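Local structure of chromosome partition protein Smc (5XNS) at residues A[18-23]-A[386-391]; A[29-34]-A[377-382]; A[101-106]-A[113-118]; A[138-143]-A[325-330]; A[256-261]-A[321-326]. The protein is an ATPase that probably binds DNA and is probably required for chromosome condensation and partitioning. All coordinates share one frame; numbering follows the deposited sequence.

Interaction 1. Residues A[18-23]-A[386-391]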
# COMPACT_ATOMS: atom_id res chain seq x y z
N LYS A 18 -9.22 -9.81 -23.52
CA LYS A 18 -10.54 -9.41 -23.05
C LYS A 18 -10.41 -8.79 -21.66
O LYS A 18 -9.94 -9.45 -20.73
CB LYS A 18 -11.48 -10.62 -23.04
CG LYS A 18 -12.91 -10.31 -22.59
CD LYS A 18 -13.93 -10.60 -23.70
CE LYS A 18 -15.33 -10.07 -23.36
NZ LYS A 18 -15.38 -8.58 -23.15
N LYS A 19 -10.81 -7.52 -21.54
CA LYS A 19 -10.67 -6.77 -20.28
C LYS A 19 -11.21 -7.56 -19.09
O LYS A 19 -12.29 -8.15 -19.17
CB LYS A 19 -11.41 -5.43 -20.42
CG LYS A 19 -11.58 -4.63 -19.17
CD LYS A 19 -12.55 -3.47 -19.37
CE LYS A 19 -11.96 -2.37 -20.24
NZ LYS A 19 -12.83 -1.15 -20.26
N VAL A 20 -10.44 -7.60 -18.00
CA VAL A 20 -10.83 -8.29 -16.77
C VAL A 20 -11.01 -7.24 -15.67
O VAL A 20 -10.11 -6.42 -15.43
CB VAL A 20 -9.80 -9.36 -16.38
CG1 VAL A 20 -10.06 -9.88 -14.97
CG2 VAL A 20 -9.86 -10.54 -17.37
N VAL A 21 -12.18 -7.23 -15.04
CA VAL A 21 -12.51 -6.24 -14.01
C VAL A 21 -12.46 -6.91 -12.65
O VAL A 21 -13.14 -7.92 -12.41
CB VAL A 21 -13.89 -5.61 -14.23
CG1 VAL A 21 -14.08 -4.47 -13.20
CG2 VAL A 21 -14.03 -5.10 -15.67
N ILE A 22 -11.67 -6.34 -11.75
CA ILE A 22 -11.47 -6.84 -10.40
C ILE A 22 -12.12 -5.85 -9.43
O ILE A 22 -11.60 -4.75 -9.23
CB ILE A 22 -9.98 -7.04 -10.10
CG1 ILE A 22 -9.47 -8.19 -10.97
CG2 ILE A 22 -9.76 -7.37 -8.62
CD1 ILE A 22 -8.05 -8.06 -11.34
N PRO A 23 -13.27 -6.19 -8.84
CA PRO A 23 -13.92 -5.28 -7.89
C PRO A 23 -13.34 -5.50 -6.49
O PRO A 23 -12.75 -6.54 -6.19
CB PRO A 23 -15.39 -5.72 -7.96
CG PRO A 23 -15.28 -7.22 -8.17
CD PRO A 23 -14.02 -7.45 -9.00
N SER A 386 -5.68 -15.73 -17.22
CA SER A 386 -6.25 -15.63 -15.88
C SER A 386 -7.66 -15.07 -15.95
O SER A 386 -7.94 -14.14 -16.70
CB SER A 386 -5.38 -14.73 -14.99
OG SER A 386 -4.10 -15.30 -14.77
N LYS A 387 -8.55 -15.62 -15.13
CA LYS A 387 -9.90 -15.08 -15.01
C LYS A 387 -10.34 -15.11 -13.55
O LYS A 387 -9.75 -15.82 -12.72
CB LYS A 387 -10.88 -15.86 -15.91
CG LYS A 387 -11.08 -17.30 -15.49
CD LYS A 387 -12.44 -17.46 -14.84
CE LYS A 387 -12.66 -18.88 -14.35
NZ LYS A 387 -13.79 -18.92 -13.40
N VAL A 388 -11.38 -14.34 -13.23
CA VAL A 388 -11.74 -14.11 -11.84
C VAL A 388 -13.22 -14.41 -11.59
O VAL A 388 -14.07 -14.29 -12.48
CB VAL A 388 -11.42 -12.66 -11.38
CG1 VAL A 388 -10.00 -12.27 -11.79
CG2 VAL A 388 -12.44 -11.67 -11.90
N VAL A 389 -13.50 -14.78 -10.34
CA VAL A 389 -14.84 -15.01 -9.83
C VAL A 389 -14.92 -14.29 -8.48
O VAL A 389 -14.01 -14.42 -7.66
CB VAL A 389 -15.12 -16.51 -9.66
CG1 VAL A 389 -16.45 -16.74 -8.96
CG2 VAL A 389 -15.07 -17.21 -11.03
N SER A 390 -16.01 -13.56 -8.25
CA SER A 390 -16.12 -12.72 -7.06
C SER A 390 -17.22 -13.21 -6.12
O SER A 390 -18.32 -13.57 -6.54
CB SER A 390 -16.39 -11.26 -7.43
OG SER A 390 -17.49 -11.16 -8.32
N LEU A 391 -16.91 -13.15 -4.82
CA LEU A 391 -17.75 -13.71 -3.77
C LEU A 391 -17.84 -12.72 -2.63
O LEU A 391 -16.83 -12.15 -2.22
CB LEU A 391 -17.16 -15.03 -3.26
CG LEU A 391 -17.90 -15.78 -2.15
CD1 LEU A 391 -19.17 -16.40 -2.73
CD2 LEU A 391 -16.98 -16.85 -1.55

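Interaction 2. Residues A[29-34]-A[377-382]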
# COMPACT_ATOMS: atom_id res chain seq x y z
N THR A 29 -10.51 -7.04 1.18
CA THR A 29 -10.60 -7.98 0.06
C THR A 29 -9.44 -8.97 0.12
O THR A 29 -8.29 -8.57 0.29
CB THR A 29 -10.57 -7.26 -1.29
OG1 THR A 29 -11.51 -6.17 -1.28
CG2 THR A 29 -10.90 -8.23 -2.43
N ALA A 30 -9.74 -10.26 -0.06
CA ALA A 30 -8.71 -11.28 -0.27
C ALA A 30 -8.71 -11.70 -1.74
O ALA A 30 -9.78 -11.96 -2.31
CB ALA A 30 -8.92 -12.50 0.63
N ILE A 31 -7.52 -11.74 -2.35
CA ILE A 31 -7.34 -12.19 -3.73
C ILE A 31 -6.71 -13.58 -3.67
O ILE A 31 -5.54 -13.72 -3.29
CB ILE A 31 -6.43 -11.25 -4.54
CG1 ILE A 31 -6.81 -9.77 -4.36
CG2 ILE A 31 -6.47 -11.63 -6.01
CD1 ILE A 31 -8.20 -9.46 -4.82
N VAL A 32 -7.46 -14.62 -4.03
CA VAL A 32 -7.04 -15.98 -3.72
C VAL A 32 -7.03 -16.83 -4.98
O VAL A 32 -7.61 -16.47 -6.01
CB VAL A 32 -7.93 -16.63 -2.65
CG1 VAL A 32 -8.15 -15.65 -1.49
CG2 VAL A 32 -9.26 -17.07 -3.26
N GLY A 33 -6.38 -17.98 -4.87
CA GLY A 33 -6.22 -18.91 -5.98
C GLY A 33 -4.92 -19.67 -5.84
O GLY A 33 -4.09 -19.40 -4.96
N ALA A 34 -4.76 -20.65 -6.72
CA ALA A 34 -3.53 -21.44 -6.77
C ALA A 34 -2.31 -20.56 -7.02
O ALA A 34 -2.40 -19.48 -7.62
CB ALA A 34 -3.63 -22.49 -7.90
N ILE A 377 -11.89 -12.53 -4.10
CA ILE A 377 -11.76 -12.56 -5.55
C ILE A 377 -10.93 -13.80 -5.84
O ILE A 377 -9.77 -13.88 -5.41
CB ILE A 377 -11.08 -11.30 -6.11
CG1 ILE A 377 -11.73 -10.01 -5.59
CG2 ILE A 377 -11.14 -11.29 -7.63
CD1 ILE A 377 -13.21 -9.93 -5.88
N GLY A 378 -11.54 -14.78 -6.50
CA GLY A 378 -10.85 -16.01 -6.82
C GLY A 378 -10.29 -15.90 -8.22
O GLY A 378 -10.97 -15.44 -9.13
N VAL A 379 -9.04 -16.31 -8.38
CA VAL A 379 -8.33 -16.21 -9.64
C VAL A 379 -7.91 -17.60 -10.06
O VAL A 379 -7.39 -18.37 -9.23
CB VAL A 379 -7.10 -15.29 -9.54
CG1 VAL A 379 -6.46 -15.08 -10.93
CG2 VAL A 379 -7.46 -13.97 -8.90
N SER A 380 -8.13 -17.93 -11.32
CA SER A 380 -7.68 -19.20 -11.87
C SER A 380 -7.25 -18.98 -13.32
O SER A 380 -7.77 -18.10 -14.01
CB SER A 380 -8.78 -20.26 -11.80
OG SER A 380 -9.87 -19.85 -12.61
N MET A 381 -6.29 -19.78 -13.76
CA MET A 381 -5.73 -19.66 -15.09
C MET A 381 -6.36 -20.72 -15.98
O MET A 381 -6.21 -21.92 -15.71
CB MET A 381 -4.21 -19.78 -15.08
CG MET A 381 -3.59 -19.10 -16.28
SD MET A 381 -1.79 -19.06 -16.22
CE MET A 381 -1.42 -20.79 -16.49
N ARG A 382 -7.07 -20.28 -17.02
CA ARG A 382 -7.76 -21.15 -17.98
C ARG A 382 -7.09 -20.95 -19.34
O ARG A 382 -7.30 -19.92 -20.00
CB ARG A 382 -9.25 -20.82 -18.01
CG ARG A 382 -10.10 -21.71 -18.92
CD ARG A 382 -11.59 -21.54 -18.62
NE ARG A 382 -12.14 -20.35 -19.27
CZ ARG A 382 -12.72 -20.34 -20.47
NH1 ARG A 382 -12.83 -21.47 -21.17
NH2 ARG A 382 -13.19 -19.20 -20.98
O HOH W 1 -6.74 -20.99 -8.78

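Interaction 3. Residues A[101-106]-A[113-118]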
# COMPACT_ATOMS: atom_id res chain seq x y z
N VAL A 101 -9.94 8.25 -12.22
CA VAL A 101 -9.47 7.11 -12.99
C VAL A 101 -8.05 7.39 -13.46
O VAL A 101 -7.78 8.42 -14.09
CB VAL A 101 -10.39 6.80 -14.18
CG1 VAL A 101 -9.95 5.52 -14.89
CG2 VAL A 101 -11.83 6.68 -13.69
N ILE A 102 -7.13 6.49 -13.12
CA ILE A 102 -5.77 6.52 -13.64
C ILE A 102 -5.61 5.31 -14.54
O ILE A 102 -6.00 4.19 -14.18
CB ILE A 102 -4.73 6.53 -12.51
CG1 ILE A 102 -4.90 7.81 -11.69
CG2 ILE A 102 -3.32 6.45 -13.10
CD1 ILE A 102 -4.16 7.83 -10.37
N ARG A 103 -5.08 5.54 -15.73
CA ARG A 103 -4.90 4.51 -16.74
C ARG A 103 -3.47 4.59 -17.25
O ARG A 103 -2.97 5.69 -17.50
CB ARG A 103 -5.91 4.69 -17.87
CG ARG A 103 -5.75 3.76 -19.08
CD ARG A 103 -6.93 3.93 -20.06
NE ARG A 103 -8.15 3.30 -19.54
CZ ARG A 103 -9.19 3.95 -19.01
NH1 ARG A 103 -9.20 5.29 -18.92
NH2 ARG A 103 -10.24 3.26 -18.56
N ARG A 104 -2.80 3.44 -17.35
CA ARG A 104 -1.47 3.38 -17.95
C ARG A 104 -1.43 2.29 -19.02
O ARG A 104 -2.00 1.21 -18.83
CB ARG A 104 -0.38 3.11 -16.90
CG ARG A 104 1.02 3.00 -17.48
CD ARG A 104 2.03 2.61 -16.41
NE ARG A 104 3.37 2.43 -16.97
CZ ARG A 104 4.45 2.09 -16.26
NH1 ARG A 104 4.35 1.89 -14.94
NH2 ARG A 104 5.62 1.94 -16.87
N ARG A 105 -0.79 2.60 -20.14
CA ARG A 105 -0.44 1.61 -21.17
C ARG A 105 1.06 1.58 -21.37
O ARG A 105 1.71 2.63 -21.40
CB ARG A 105 -1.06 1.92 -22.53
CG ARG A 105 -2.52 1.79 -22.61
CD ARG A 105 -2.95 2.10 -24.04
NE ARG A 105 -4.39 2.00 -24.15
CZ ARG A 105 -5.07 2.27 -25.26
NH1 ARG A 105 -6.39 2.15 -25.25
NH2 ARG A 105 -4.42 2.67 -26.35
N VAL A 106 1.61 0.38 -21.57
CA VAL A 106 2.99 0.23 -21.99
C VAL A 106 3.01 -0.56 -23.30
O VAL A 106 2.19 -1.46 -23.51
CB VAL A 106 3.84 -0.42 -20.88
CG1 VAL A 106 3.38 -1.84 -20.60
CG2 VAL A 106 5.32 -0.39 -21.23
N SER A 113 2.20 5.39 -21.63
CA SER A 113 1.30 6.53 -21.66
C SER A 113 0.37 6.49 -20.45
O SER A 113 0.03 5.41 -19.95
CB SER A 113 0.46 6.55 -22.93
OG SER A 113 1.30 6.57 -24.07
N TYR A 114 -0.04 7.67 -19.99
CA TYR A 114 -0.92 7.78 -18.83
C TYR A 114 -2.12 8.65 -19.18
O TYR A 114 -2.02 9.58 -19.99
CB TYR A 114 -0.22 8.39 -17.62
CG TYR A 114 0.92 7.56 -17.05
CD1 TYR A 114 0.72 6.72 -15.96
CD2 TYR A 114 2.20 7.65 -17.58
CE1 TYR A 114 1.76 5.96 -15.42
CE2 TYR A 114 3.25 6.91 -17.05
CZ TYR A 114 3.03 6.07 -15.98
OH TYR A 114 4.08 5.35 -15.47
N TRP A 115 -3.25 8.35 -18.54
CA TRP A 115 -4.46 9.16 -18.60
C TRP A 115 -4.96 9.44 -17.19
O TRP A 115 -4.92 8.57 -16.31
CB TRP A 115 -5.54 8.46 -19.39
CG TRP A 115 -5.26 8.35 -20.87
CD1 TRP A 115 -5.76 9.16 -21.85
CD2 TRP A 115 -4.44 7.38 -21.53
NE1 TRP A 115 -5.30 8.75 -23.08
CE2 TRP A 115 -4.49 7.66 -22.91
CE3 TRP A 115 -3.67 6.31 -21.08
CZ2 TRP A 115 -3.79 6.90 -23.85
CZ3 TRP A 115 -2.98 5.55 -22.01
CH2 TRP A 115 -3.04 5.86 -23.39
N LEU A 116 -5.46 10.66 -16.98
CA LEU A 116 -6.13 11.05 -15.74
C LEU A 116 -7.54 11.44 -16.13
O LEU A 116 -7.73 12.43 -16.85
CB LEU A 116 -5.39 12.21 -15.06
CG LEU A 116 -5.41 12.34 -13.54
CD1 LEU A 116 -5.34 13.80 -13.13
CD2 LEU A 116 -6.61 11.65 -12.90
N ASN A 117 -8.52 10.66 -15.69
CA ASN A 117 -9.93 10.88 -16.02
C ASN A 117 -10.10 11.21 -17.50
O ASN A 117 -10.68 12.23 -17.87
CB ASN A 117 -10.53 12.00 -15.16
CG ASN A 117 -10.69 11.58 -13.71
OD1 ASN A 117 -11.06 10.44 -13.42
ND2 ASN A 117 -10.41 12.51 -12.80
N GLY A 118 -9.55 10.34 -18.35
CA GLY A 118 -9.70 10.46 -19.78
C GLY A 118 -8.71 11.37 -20.48
O GLY A 118 -8.49 11.20 -21.68

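Interaction 4. Residues A[138-143]-A[325-330]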
# COMPACT_ATOMS: atom_id res chain seq x y z
N ASP A 138 4.74 3.22 -4.19
CA ASP A 138 5.35 2.04 -3.60
C ASP A 138 5.86 2.41 -2.20
O ASP A 138 7.02 2.26 -1.85
CB ASP A 138 6.46 1.50 -4.51
CG ASP A 138 6.81 0.02 -4.21
OD1 ASP A 138 7.91 -0.43 -4.65
OD2 ASP A 138 6.01 -0.69 -3.55
N GLY A 139 4.95 2.92 -1.37
CA GLY A 139 5.28 3.30 -0.01
C GLY A 139 5.19 2.14 0.97
O GLY A 139 4.99 0.98 0.60
N TYR A 140 5.34 2.49 2.25
CA TYR A 140 5.39 1.46 3.29
C TYR A 140 4.12 0.63 3.32
O TYR A 140 4.14 -0.51 3.78
CB TYR A 140 5.63 2.12 4.65
CG TYR A 140 4.34 2.61 5.26
CD1 TYR A 140 3.67 1.84 6.20
CD2 TYR A 140 3.77 3.82 4.86
CE1 TYR A 140 2.46 2.27 6.74
CE2 TYR A 140 2.58 4.25 5.39
CZ TYR A 140 1.92 3.46 6.33
OH TYR A 140 0.73 3.90 6.86
N ASN A 141 2.98 1.19 2.87
CA ASN A 141 1.70 0.49 2.90
C ASN A 141 1.59 -0.59 1.83
O ASN A 141 0.60 -1.35 1.82
CB ASN A 141 0.55 1.48 2.72
CG ASN A 141 0.67 2.28 1.44
OD1 ASN A 141 1.69 2.91 1.20
ND2 ASN A 141 -0.36 2.25 0.61
N ILE A 142 2.53 -0.68 0.90
CA ILE A 142 2.52 -1.72 -0.12
C ILE A 142 3.61 -2.71 0.26
O ILE A 142 4.79 -2.35 0.39
CB ILE A 142 2.72 -1.14 -1.52
CG1 ILE A 142 1.49 -0.27 -1.85
CG2 ILE A 142 2.97 -2.26 -2.57
CD1 ILE A 142 1.65 0.60 -3.10
N VAL A 143 3.20 -3.94 0.54
CA VAL A 143 4.15 -4.94 1.01
C VAL A 143 3.94 -6.15 0.12
O VAL A 143 3.19 -7.07 0.47
CB VAL A 143 3.96 -5.26 2.51
CG1 VAL A 143 5.02 -6.24 2.99
CG2 VAL A 143 4.02 -4.00 3.36
N LYS A 325 -1.84 7.16 11.66
CA LYS A 325 -2.29 7.86 10.46
C LYS A 325 -2.59 6.81 9.40
O LYS A 325 -1.67 6.30 8.75
CB LYS A 325 -1.24 8.85 9.95
CG LYS A 325 -1.72 9.66 8.75
CD LYS A 325 -0.61 10.48 8.13
CE LYS A 325 -1.14 11.32 6.96
NZ LYS A 325 -2.26 12.23 7.37
N PRO A 326 -3.85 6.43 9.22
CA PRO A 326 -4.16 5.34 8.28
C PRO A 326 -3.98 5.80 6.84
O PRO A 326 -4.42 6.89 6.47
CB PRO A 326 -5.62 5.00 8.59
CG PRO A 326 -6.07 5.99 9.67
CD PRO A 326 -5.05 7.04 9.81
N ALA A 327 -3.33 4.97 6.04
CA ALA A 327 -3.25 5.22 4.60
C ALA A 327 -4.57 4.86 3.93
O ALA A 327 -5.37 4.10 4.48
CB ALA A 327 -2.10 4.43 3.99
N PRO A 328 -4.83 5.39 2.73
CA PRO A 328 -6.07 4.99 2.03
C PRO A 328 -6.20 3.48 1.81
O PRO A 328 -7.29 2.93 2.03
CB PRO A 328 -5.98 5.77 0.71
CG PRO A 328 -5.24 7.05 1.10
CD PRO A 328 -4.18 6.55 2.08
N PHE A 329 -5.14 2.79 1.39
CA PHE A 329 -5.21 1.34 1.25
C PHE A 329 -3.86 0.71 1.58
O PHE A 329 -2.82 1.37 1.56
CB PHE A 329 -5.65 0.91 -0.16
CG PHE A 329 -4.62 1.17 -1.23
CD1 PHE A 329 -3.69 0.22 -1.56
CD2 PHE A 329 -4.62 2.36 -1.93
CE1 PHE A 329 -2.74 0.47 -2.54
CE2 PHE A 329 -3.69 2.60 -2.93
CZ PHE A 329 -2.75 1.65 -3.22
N TYR A 330 -3.91 -0.59 1.89
CA TYR A 330 -2.74 -1.44 2.12
C TYR A 330 -2.85 -2.64 1.18
O TYR A 330 -3.94 -3.17 0.96
CB TYR A 330 -2.65 -1.90 3.61
CG TYR A 330 -2.41 -0.73 4.52
CD1 TYR A 330 -1.12 -0.40 4.93
CD2 TYR A 330 -3.46 0.12 4.91
CE1 TYR A 330 -0.88 0.72 5.72
CE2 TYR A 330 -3.24 1.23 5.69
CZ TYR A 330 -1.95 1.53 6.10
OH TYR A 330 -1.71 2.65 6.87

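Interaction 5. Residues A[256-261]-A[321-326]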
# COMPACT_ATOMS: atom_id res chain seq x y z
N ILE A 256 3.51 6.29 17.72
CA ILE A 256 3.74 5.12 16.88
C ILE A 256 4.59 4.09 17.62
O ILE A 256 4.36 2.87 17.50
CB ILE A 256 4.37 5.54 15.54
CG1 ILE A 256 3.38 6.40 14.75
CG2 ILE A 256 4.82 4.33 14.73
CD1 ILE A 256 3.96 6.93 13.44
N SER A 257 5.57 4.56 18.39
CA SER A 257 6.37 3.65 19.21
C SER A 257 5.49 2.86 20.17
O SER A 257 5.59 1.63 20.26
CB SER A 257 7.43 4.45 19.97
OG SER A 257 8.35 3.60 20.58
N ARG A 258 4.58 3.55 20.87
CA ARG A 258 3.63 2.85 21.73
C ARG A 258 2.80 1.84 20.93
O ARG A 258 2.70 0.67 21.31
CB ARG A 258 2.72 3.85 22.43
CG ARG A 258 1.74 3.20 23.41
CD ARG A 258 0.46 4.02 23.57
NE ARG A 258 -0.27 4.10 22.30
CZ ARG A 258 -1.46 4.69 22.17
NH1 ARG A 258 -2.05 5.24 23.24
NH2 ARG A 258 -2.07 4.73 20.99
N ASN A 259 2.21 2.28 19.81
CA ASN A 259 1.47 1.36 18.94
C ASN A 259 2.31 0.12 18.61
O ASN A 259 1.83 -1.02 18.71
CB ASN A 259 1.07 2.06 17.65
CG ASN A 259 0.01 3.12 17.85
OD1 ASN A 259 -0.59 3.23 18.93
ND2 ASN A 259 -0.26 3.88 16.80
N PHE A 260 3.56 0.34 18.22
CA PHE A 260 4.40 -0.77 17.75
C PHE A 260 4.61 -1.81 18.84
O PHE A 260 4.52 -3.02 18.59
CB PHE A 260 5.74 -0.22 17.27
CG PHE A 260 6.74 -1.29 16.91
CD1 PHE A 260 6.61 -2.02 15.74
CD2 PHE A 260 7.83 -1.52 17.73
CE1 PHE A 260 7.54 -2.98 15.41
CE2 PHE A 260 8.76 -2.48 17.40
CZ PHE A 260 8.62 -3.21 16.26
N SER A 261 4.91 -1.36 20.07
CA SER A 261 5.07 -2.28 21.19
C SER A 261 3.79 -3.04 21.48
O SER A 261 3.82 -4.25 21.71
CB SER A 261 5.53 -1.52 22.44
OG SER A 261 6.91 -1.17 22.30
N ILE A 321 2.02 2.41 12.30
CA ILE A 321 1.81 3.64 11.56
C ILE A 321 0.35 3.80 11.18
O ILE A 321 -0.24 4.86 11.39
CB ILE A 321 2.71 3.68 10.31
CG1 ILE A 321 4.17 3.78 10.71
CG2 ILE A 321 2.32 4.84 9.43
CD1 ILE A 321 5.13 3.59 9.56
N GLN A 322 -0.27 2.73 10.65
CA GLN A 322 -1.66 2.86 10.21
C GLN A 322 -2.61 3.16 11.37
O GLN A 322 -3.70 3.70 11.14
CB GLN A 322 -2.17 1.60 9.45
CG GLN A 322 -2.99 0.58 10.20
CD GLN A 322 -4.50 0.88 10.42
OE1 GLN A 322 -5.01 0.58 11.49
NE2 GLN A 322 -5.21 1.40 9.42
N LYS A 323 -2.24 2.79 12.60
CA LYS A 323 -3.10 3.14 13.73
C LYS A 323 -3.00 4.62 14.05
O LYS A 323 -3.99 5.23 14.48
CB LYS A 323 -2.76 2.28 14.95
CG LYS A 323 -3.60 2.61 16.20
CD LYS A 323 -3.31 1.66 17.41
CE LYS A 323 -4.14 2.04 18.66
NZ LYS A 323 -4.01 1.04 19.78
N PHE A 324 -1.84 5.23 13.81
CA PHE A 324 -1.68 6.66 14.04
C PHE A 324 -2.24 7.48 12.89
O PHE A 324 -3.02 8.41 13.11
CB PHE A 324 -0.20 7.00 14.23
CG PHE A 324 0.05 8.45 14.50
CD1 PHE A 324 -0.13 8.98 15.78
CD2 PHE A 324 0.44 9.30 13.48
CE1 PHE A 324 0.09 10.33 16.04
CE2 PHE A 324 0.66 10.65 13.73
CZ PHE A 324 0.48 11.16 15.01
N LYS A 325 -1.84 7.16 11.66
CA LYS A 325 -2.29 7.86 10.46
C LYS A 325 -2.59 6.81 9.40
O LYS A 325 -1.67 6.30 8.75
CB LYS A 325 -1.24 8.85 9.95
CG LYS A 325 -1.72 9.66 8.75
CD LYS A 325 -0.61 10.48 8.13
CE LYS A 325 -1.14 11.32 6.96
NZ LYS A 325 -2.26 12.23 7.37
N PRO A 326 -3.85 6.43 9.22
CA PRO A 326 -4.16 5.34 8.28
C PRO A 326 -3.98 5.80 6.84
O PRO A 326 -4.42 6.89 6.47
CB PRO A 326 -5.62 5.00 8.59
CG PRO A 326 -6.07 5.99 9.67
CD PRO A 326 -5.05 7.04 9.81

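Interaction 1. Residues A[18-23]-A[386-391]
V388 of strand 386-391 packs its two methyls against strand 20-23. The tight part lies around these methyls, where V388 touches V20, V21 and I22. CG1 of V388 meets CG1 of V20 at 4.0 Å and also comes within 4.2 Å of CG1 of I22, whose side chain runs at about a right angle to it. CG2 of V388 sits against the backbone carbonyl of V21, 3.8 Å from its O. With chi1 at -48°, CG1 lies anti to the carbonyl carbon and CG2 between that carbon and the backbone N, which sends one methyl to the side chains and the other to the carbonyl.

Each end has a single marginal contact: CG2 of V20 is 4.1 Å from the carbonyl O of S386, and CG of P23 is 4.3 Å from CB of S390. V20, V21 and P23 are partly exposed. The strand axes approach to 7.6 Å at 37°, too far apart for backbone pairing, so side chains join the outermost strands of two different sheets of the ABC-type ATPase head. S386 OG bonds to S14 and to the carbonyl of S37 in the ATP-binding loop, while S390 OG is bonded by the backbone N of F62 of the Segregation and condensation protein A chain. Strand 20-23 pairs with strand 3-10, and strand 386-392 pairs with strand 375-381.

Interaction 2. Residues A[29-34]-A[377-382]
Strands 29-32 and 377-381 run parallel, their axes 4.8 Å apart at 15°, joined by three backbone hydrogen bonds, I377 N to A30 O, V32 N to I377 O and V379 N to V32 O, each 2.8 Å. The first two bonds are nearly straight; the third is bent to 149°. Beyond them a water accepts from A34 N and donates to V379 O, carrying the link into the ATP-binding loop.

I31 and I377 lie side by side on one face and point the same way. CD1 of I31 touches CB of I377 at 3.7 Å, and CG2 of T29 reaches CG1 of I377 at the same distance. The CG2 methyls of I31 and V379 meet at 3.8 Å. On the other face CG2 of V32 lies over G378, 4.0 Å from its CA.

G33 and A34 begin the P-loop (Walker A), and A34 binds ATP. Helix 39-49 packs on I31 and V379. Strand 28-32 is flanked by strands 359-363 and 375-381, and strand 386-392 follows outside the latter.

Interaction 3. Residues A[101-106]-A[113-118]
Backbone bonds tie R103 to W115 and R105 to S113, two in each hydrogen-bonded pair, and N117 N adds a further bond to V101 O. The side chain of N117 extends the ladder: its OD1 takes the N-H of V101 at 2.7 Å, with the donor 40° above the carbonyl plane.

CH-pi packing joins R104 and Y114, a non-hydrogen-bonded pair. CG of R104 stands over one face of the Y114 ring, 4.1 Å from its centroid. The extended chain of R104 follows the ring and points the same way, which brings Y114 OH over one face of the guanidinium. The two planes are 30° apart. R104 NH1 is held by the carbonyls of F48 and G52.

These strands form a beta hairpin in the antiparallel sheet of the ATPase head. Helix 123-132 packs on I102 and Y114.

Aliphatic arginine carbons meet W115 on the other side of the hairpin. CG of R103 lies 3.9 Å from CE3 of W115, and CD of R105 lies 3.8 Å from CH2 of W115. Both side chains cross the indole at an angle. R105 NE continues to a salt bridge with E81.

Interaction 4. Residues A[138-143]-A[325-330]
An edge of the mixed beta-sheet of the ABC-type ATPase head is built here: a type I beta turn from G139 to I142 leads into the short strand 142-143, which lies beside strand 329-333. N141 and Y330 are closest along the two backbones, CA atoms 4.9 Å apart.

Y140 and Y330 share a hydrogen bond between hydroxyls, 2.7 Å from Y140 OH to Y330 OH, less certain because Y330 OH is unsurely placed. The ring planes stand at 74°, and CE1 of Y140 lies in the plane of the Y330 ring at its edge. Helices 307-324 and 156-167 pack on Y140, and F360 stacks on Y330.

N141 turns its CB toward Y330, 3.3 Å from CD1. With chi1 at 57°, its CG lies between the backbone N and the carbonyl carbon, which directs the amide to the start of strand 329-333. The amide is gripped at both ends: OD1 bonds to S136 OG, and ND2 to the backbone of 325-330. CG1 of I142 adds a looser apolar contact with the F329 ring. ND2 of N141 also lies over one face of that ring and donates to F329 O at 2.8 Å, with an N-H...O angle of 159°.

Interaction 5. Residues A[256-261]-A[321-326]
This is a helix-to-helix packing contact, in which I256 and N259 of the long helix 210-267 meet the C-terminal end of helix 307-324. I256 and I321 are buried, and so is the amide of N259; R258 and K323 lie exposed at the outer side. CG1 of I256 touches CB of F324 at 3.7 Å, the two side chains crossing at about a right angle. A chi1 of -66° sends CG1 to F324 and leaves CG2 of I256 4.1 Å from CG1 of I321, which CD1 of I256 also reaches.

Most of helix 210-267 is predicted to be coiled coil; residues 256-261, beyond that part, pack on helix 307-324 of the ATPase head. Helix 156-167 packs on both I256 and I321, while F260 turns to helix 307-324 and strand 272-277.

N259 lies against the extended chain of K323. Its OD1 is 3.5 Å from CD of K323, and its ND2 is 3.5 Å from CB of K323. Two hydrogen bonds set the rotation of the amide. ND2 donates to the carbonyl of A320, and OD1 accepts from R258 NH2 at 2.9 Å, nearly straight and in the guanidinium plane. On the exposed side R258 NH2 and K323 NZ come within 4.3 Å, a pair of like charges that is probably unfavourable; K323 NZ has a long, weak ion pair with E262.

How the interactions relate
Interactions 1 and 2 touch through neighbouring strands 386-392 and 375-381 of one sheet. V389 O and G378 N, and K387 N and S380 O, are probable hydrogen bonds of 2.8 Å between them. Interaction 2 enters the ATP-binding loop at A34, and in interaction 1 the S386 side chain lies about 4 Å from G38, another ATP-binding residue. Interaction 4 builds the far edge of the same sheet, its centre about 22 Å from that of interaction 2. Interactions 4 and 5 share K325 and P326 and touch where Y140 meets I321, their centres about 13 Å apart. Interaction 3 reaches the antiparallel sheet of interaction 1, with centres about 20 Å apart.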